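Local coordinates for type II secretion system protein C (Vibrio cholerae, PDB 2I6V) that probably takes part, here through its periplasmic PDZ domain, in the type II secretion system that exports cholera toxin across the outer membrane, at residues A[22-27]-A[37-42]; A[44-49]-A[70-75]. All coordinates share one frame; numbering follows the deposited sequence.

Contact 1. Residues A[22-27]-A[37-42]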
loop_
_atom_site.group_PDB
_atom_site.type_symbol
_atom_site.label_atom_id
_atom_site.label_comp_id
_atom_site.label_asym_id
_atom_site.label_seq_id
_atom_site.Cartn_x
_atom_site.Cartn_y
_atom_site.Cartn_z
ATOM N N ARG A 22 2.599 -4.261 6.748
ATOM C CA ARG A 22 1.617 -5.333 6.746
ATOM C C ARG A 22 0.280 -4.771 6.306
ATOM O O ARG A 22 -0.167 -3.733 6.795
ATOM C CB ARG A 22 1.443 -5.919 8.145
ATOM C CG ARG A 22 0.668 -7.226 8.153
ATOM C CD ARG A 22 0.238 -7.582 9.577
ATOM N NE ARG A 22 -0.464 -8.867 9.644
ATOM C CZ ARG A 22 -1.735 -9.052 9.286
ATOM N NH1 ARG A 22 -2.453 -8.029 8.808
ATOM N NH2 ARG A 22 -2.277 -10.263 9.377
ATOM N N VAL A 23 -0.362 -5.487 5.394
ATOM C CA VAL A 23 -1.678 -5.118 4.895
ATOM C C VAL A 23 -2.805 -5.745 5.722
ATOM O O VAL A 23 -2.786 -6.952 5.994
ATOM C CB VAL A 23 -1.832 -5.617 3.438
ATOM C CG1 VAL A 23 -3.280 -5.607 2.994
ATOM C CG2 VAL A 23 -0.945 -4.813 2.486
ATOM N N SER A 24 -3.784 -4.917 6.099
ATOM C CA SER A 24 -5.021 -5.370 6.742
ATOM C C SER A 24 -6.195 -4.817 5.943
ATOM O O SER A 24 -6.044 -3.854 5.202
ATOM C CB SER A 24 -5.118 -4.869 8.192
ATOM O OG SER A 24 -4.102 -5.439 9.017
ATOM N N PRO A 25 -7.372 -5.423 6.093
ATOM C CA PRO A 25 -8.538 -4.917 5.364
ATOM C C PRO A 25 -8.830 -3.441 5.651
ATOM O O PRO A 25 -8.690 -2.982 6.787
ATOM C CB PRO A 25 -9.678 -5.805 5.874
ATOM C CG PRO A 25 -8.979 -7.092 6.270
ATOM C CD PRO A 25 -7.694 -6.606 6.906
ATOM N N GLY A 26 -9.211 -2.709 4.607
ATOM C CA GLY A 26 -9.648 -1.342 4.768
ATOM C C GLY A 26 -11.097 -1.279 5.213
ATOM O O GLY A 26 -11.710 -2.284 5.615
ATOM N N LYS A 27 -11.668 -0.089 5.124
ATOM C CA LYS A 27 -13.007 0.114 5.619
ATOM C C LYS A 27 -14.045 -0.596 4.753
ATOM O O LYS A 27 -15.077 -1.039 5.265
ATOM C CB LYS A 27 -13.297 1.607 5.666
ATOM C CG LYS A 27 -14.560 1.961 6.408
ATOM C CD LYS A 27 -14.636 3.445 6.643
ATOM C CE LYS A 27 -15.863 3.778 7.458
ATOM N NZ LYS A 27 -16.062 5.250 7.535
ATOM N N LEU A 37 -6.393 -7.849 -2.641
ATOM C CA LEU A 37 -5.517 -7.894 -1.470
ATOM C C LEU A 37 -5.937 -9.010 -0.526
ATOM O O LEU A 37 -7.083 -9.473 -0.550
ATOM C CB LEU A 37 -5.545 -6.560 -0.722
ATOM C CG LEU A 37 -4.761 -5.414 -1.353
ATOM C CD1 LEU A 37 -4.998 -4.134 -0.565
ATOM C CD2 LEU A 37 -3.279 -5.766 -1.381
ATOM N N GLN A 38 -4.997 -9.442 0.311
ATOM C CA GLN A 38 -5.269 -10.437 1.330
ATOM C C GLN A 38 -4.638 -9.972 2.629
ATOM O O GLN A 38 -3.550 -9.385 2.618
ATOM C CB GLN A 38 -4.714 -11.803 0.915
ATOM C CG GLN A 38 -5.402 -12.349 -0.324
ATOM C CD GLN A 38 -4.953 -13.753 -0.684
ATOM O OE1 GLN A 38 -4.160 -14.365 0.030
ATOM N NE2 GLN A 38 -5.456 -14.264 -1.806
ATOM N N ASP A 39 -5.344 -10.202 3.731
ATOM C CA ASP A 39 -4.822 -9.850 5.044
ATOM C C ASP A 39 -3.440 -10.491 5.208
ATOM O O ASP A 39 -3.241 -11.661 4.859
ATOM C CB ASP A 39 -5.749 -10.344 6.159
ATOM C CG ASP A 39 -5.225 -9.992 7.534
ATOM O OD1 ASP A 39 -5.114 -8.788 7.816
ATOM O OD2 ASP A 39 -4.916 -10.918 8.329
ATOM N N GLY A 40 -2.485 -9.719 5.723
ATOM C CA GLY A 40 -1.129 -10.225 5.916
ATOM C C GLY A 40 -0.190 -10.098 4.716
ATOM O O GLY A 40 0.981 -10.470 4.803
ATOM N N ASP A 41 -0.686 -9.590 3.591
ATOM C CA ASP A 41 0.196 -9.259 2.477
ATOM C C ASP A 41 1.222 -8.249 2.971
ATOM O O ASP A 41 0.934 -7.460 3.874
ATOM C CB ASP A 41 -0.577 -8.602 1.344
ATOM C CG ASP A 41 -1.341 -9.587 0.488
ATOM O OD1 ASP A 41 -1.112 -10.806 0.611
ATOM O OD2 ASP A 41 -2.157 -9.110 -0.334
ATOM N N MET A 42 2.407 -8.254 2.371
ATOM C CA MET A 42 3.431 -7.256 2.726
ATOM C C MET A 42 3.570 -6.196 1.643
ATOM O O MET A 42 4.020 -6.492 0.545
ATOM C CB MET A 42 4.792 -7.917 2.963
ATOM C CG MET A 42 4.931 -8.560 4.333
ATOM S SD MET A 42 4.866 -7.324 5.652
ATOM C CE MET A 42 6.254 -6.295 5.175
HETATM O O HOH W 1 -5.309 -7.368 10.443
#
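With CG anti to the backbone N (chi1 -167°) and the chain extended as far as NE, Arg22 carries its guanidinium along the backbone of Gly40 to Asp39, whose CG is likewise anti to its own N (chi1 180°). The two meet end-on: Arg22 NH1 donates to Asp39 OD1 and Arg22 NH2 to Asp39 OD2, each at 2.9 Å. Both oxygens lie close to the guanidinium plane, yet the carboxylate is turned 52° from it, and both nitrogens meet its oxygens from above the carboxylate plane. Gly40 CA sits over the centre of one guanidinium face. A water bridges Asp39 OD1 and Ser24 OG, and Pro25 CD rests 3.5 Å from Asp39 OD1. The salt bridge links strand 17-25 of this PDZ domain to the turn from Gln38 to Asp41, a type II turn that leads into strand 42-46. Backbone bonds Val23 N to Asp41 O and Gly40 N to Val23 O, both 2.8 Å, tie turn to strand. On the buried side, Val23 CG1 packs on Leu37 CD1 at 4.2 Å, with Phe32 of helix 29-34 touching both side chains. Asp41 OD2 accepts from Gln38 N at 2.9 Å inside the turn and also forms a salt bridge with Arg76.

Contact 2. Residues A[44-49]-A[70-75]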
loop_
_atom_site.group_PDB
_atom_site.type_symbol
_atom_site.label_atom_id
_atom_site.label_comp_id
_atom_site.label_asym_id
_atom_site.label_seq_id
_atom_site.Cartn_x
_atom_site.Cartn_y
_atom_site.Cartn_z
ATOM N N VAL A 44 5.268 -3.211 -0.219
ATOM C CA VAL A 44 6.662 -2.784 -0.313
ATOM C C VAL A 44 6.877 -1.559 -1.197
ATOM O O VAL A 44 7.872 -0.842 -1.047
ATOM C CB VAL A 44 7.570 -3.941 -0.764
ATOM C CG1 VAL A 44 7.497 -5.090 0.241
ATOM C CG2 VAL A 44 7.162 -4.434 -2.145
ATOM N N ALA A 45 5.952 -1.305 -2.116
ATOM C CA ALA A 45 6.072 -0.116 -2.956
ATOM C C ALA A 45 4.716 0.476 -3.282
ATOM O O ALA A 45 3.696 -0.220 -3.254
ATOM C CB ALA A 45 6.827 -0.448 -4.238
ATOM N N LEU A 46 4.718 1.761 -3.614
ATOM C CA LEU A 46 3.519 2.471 -4.028
ATOM C C LEU A 46 3.881 3.248 -5.288
ATOM O O LEU A 46 4.814 4.050 -5.272
ATOM C CB LEU A 46 3.081 3.420 -2.907
ATOM C CG LEU A 46 1.732 4.122 -3.002
ATOM C CD1 LEU A 46 0.628 3.137 -3.382
ATOM C CD2 LEU A 46 1.420 4.796 -1.658
ATOM N N ASN A 47 3.171 2.990 -6.389
ATOM C CA ASN A 47 3.559 3.551 -7.688
ATOM C C ASN A 47 5.031 3.306 -8.048
ATOM O O ASN A 47 5.671 4.140 -8.704
ATOM C CB ASN A 47 3.256 5.051 -7.742
ATOM C CG ASN A 47 1.775 5.347 -7.702
ATOM O OD1 ASN A 47 0.946 4.436 -7.676
ATOM N ND2 ASN A 47 1.432 6.630 -7.700
ATOM N N GLY A 48 5.573 2.170 -7.613
ATOM C CA GLY A 48 6.948 1.796 -7.943
ATOM C C GLY A 48 7.992 2.440 -7.047
ATOM O O GLY A 48 9.191 2.201 -7.192
ATOM N N LEU A 49 7.529 3.255 -6.110
ATOM C CA LEU A 49 8.400 3.964 -5.198
ATOM C C LEU A 49 8.408 3.245 -3.848
ATOM O O LEU A 49 7.407 2.660 -3.429
ATOM C CB LEU A 49 7.924 5.404 -5.027
ATOM C CG LEU A 49 7.996 6.278 -6.291
ATOM C CD1 LEU A 49 7.009 7.428 -6.218
ATOM C CD2 LEU A 49 9.418 6.782 -6.507
ATOM N N MET A 70 -3.602 4.300 -8.334
ATOM C CA MET A 70 -2.306 3.999 -7.720
ATOM C C MET A 70 -2.031 2.511 -7.854
ATOM O O MET A 70 -2.961 1.714 -7.962
ATOM C CB MET A 70 -2.320 4.313 -6.228
ATOM C CG MET A 70 -2.625 5.730 -5.859
ATOM S SD MET A 70 -2.279 5.959 -4.111
ATOM C CE MET A 70 -2.863 4.422 -3.415
ATOM N N SER A 71 -0.758 2.130 -7.836
ATOM C CA SER A 71 -0.414 0.713 -7.748
ATOM C C SER A 71 0.300 0.444 -6.441
ATOM O O SER A 71 1.180 1.203 -6.032
ATOM C CB SER A 71 0.484 0.288 -8.901
ATOM O OG SER A 71 1.802 0.743 -8.668
ATOM N N LEU A 72 -0.076 -0.646 -5.790
ATOM C CA LEU A 72 0.575 -1.070 -4.564
ATOM C C LEU A 72 1.248 -2.400 -4.866
ATOM O O LEU A 72 0.589 -3.345 -5.291
ATOM C CB LEU A 72 -0.479 -1.248 -3.476
ATOM C CG LEU A 72 -0.066 -1.571 -2.047
ATOM C CD1 LEU A 72 0.716 -0.422 -1.412
ATOM C CD2 LEU A 72 -1.322 -1.864 -1.240
ATOM N N THR A 73 2.563 -2.468 -4.669
ATOM C CA THR A 73 3.279 -3.713 -4.886
ATOM C C THR A 73 3.268 -4.472 -3.572
ATOM O O THR A 73 3.697 -3.940 -2.548
ATOM C CB THR A 73 4.741 -3.468 -5.315
ATOM O OG1 THR A 73 4.768 -2.696 -6.525
ATOM C CG2 THR A 73 5.457 -4.803 -5.555
ATOM N N VAL A 74 2.779 -5.706 -3.596
ATOM C CA VAL A 74 2.779 -6.513 -2.367
ATOM C C VAL A 74 3.550 -7.813 -2.544
ATOM O O VAL A 74 3.705 -8.301 -3.664
ATOM C CB VAL A 74 1.355 -6.842 -1.881
ATOM C CG1 VAL A 74 0.556 -5.553 -1.652
ATOM C CG2 VAL A 74 0.643 -7.768 -2.873
ATOM N N GLU A 75 4.018 -8.364 -1.429
ATOM C CA GLU A 75 4.690 -9.656 -1.420
ATOM C C GLU A 75 3.791 -10.654 -0.698
ATOM O O GLU A 75 3.304 -10.380 0.402
ATOM C CB GLU A 75 6.029 -9.539 -0.703
ATOM C CG GLU A 75 7.005 -10.661 -0.989
ATOM C CD GLU A 75 8.428 -10.249 -0.662
ATOM O OE1 GLU A 75 8.725 -10.061 0.535
ATOM O OE2 GLU A 75 9.243 -10.084 -1.601
HETATM O O HOH W 2 3.966 -0.054 -6.811
#
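Asn47, just past the end of strand 42-46, reaches across to Ser71: with CG anti to its carbonyl carbon (chi1 -67°), the side chain brings Asn47 OD1 to Ser71 N at 2.9 Å, a donor lying almost on the line of the amide C=O (173°). The backbone N of Asn47 donates to Ser71 O at 2.7 Å, so main chain and side chain of Asn47 together grip both polar backbone atoms of Ser71. Asn47 OD1 also lies against Met70 CA and CB. Ser71 OG turns toward Asn47 and meets a water that also takes the N-H of Gly48 and donates to Thr73 OG1; that hydroxyl is hydrogen-bonded to Asp82 of strand 79-86 as well. Strands 42-46 and 69-76 run antiparallel in the PDZ sheet, and the type I' turn Leu46 to Leu49 reverses the first of them into strand 49-50. At the other end a classic beta bulge sets both Val44 and Ala45 against Thr73: Val44 N binds Thr73 O at 2.9 Å, Ala45 N only weakly at 3.5 Å. Thr73 CG2 meets Val44 CG2 methyl to methyl at 3.8 Å, while Ala45 CB lies equally far from Thr73 CB. On the opposite face, Leu46 has CG anti to the backbone N, and chi2 near +47° then turns CD1 toward the partner strand. There Leu46 CD1 touches Met70 CE at 3.7 Å and Leu72 CD1 at 4.1 Å. Leu60 and Phe61 of helix 54-62 touch this leucine too, joining the sheet face to the helix.

From the N terminus, strand 17-25 leads through helix 29-34 to the turn before strand 42-46, and contact 1 closes that short, largely helical loop. Contact 2 then begins further along strand 42-46 and closes a longer loop, holding strand 49-50 and helix 54-62, when strand 69-76 comes alongside. The two loops follow one another in series and neither nest nor cross. Strand 42-46 carries both: one neighbour is strand 17-25, the other strand 69-76. The contacts, their centres about 13 Å apart, meet where Met42 O and Glu75 N make a probable hydrogen bond and Leu37 and Asp41 pack against Val74.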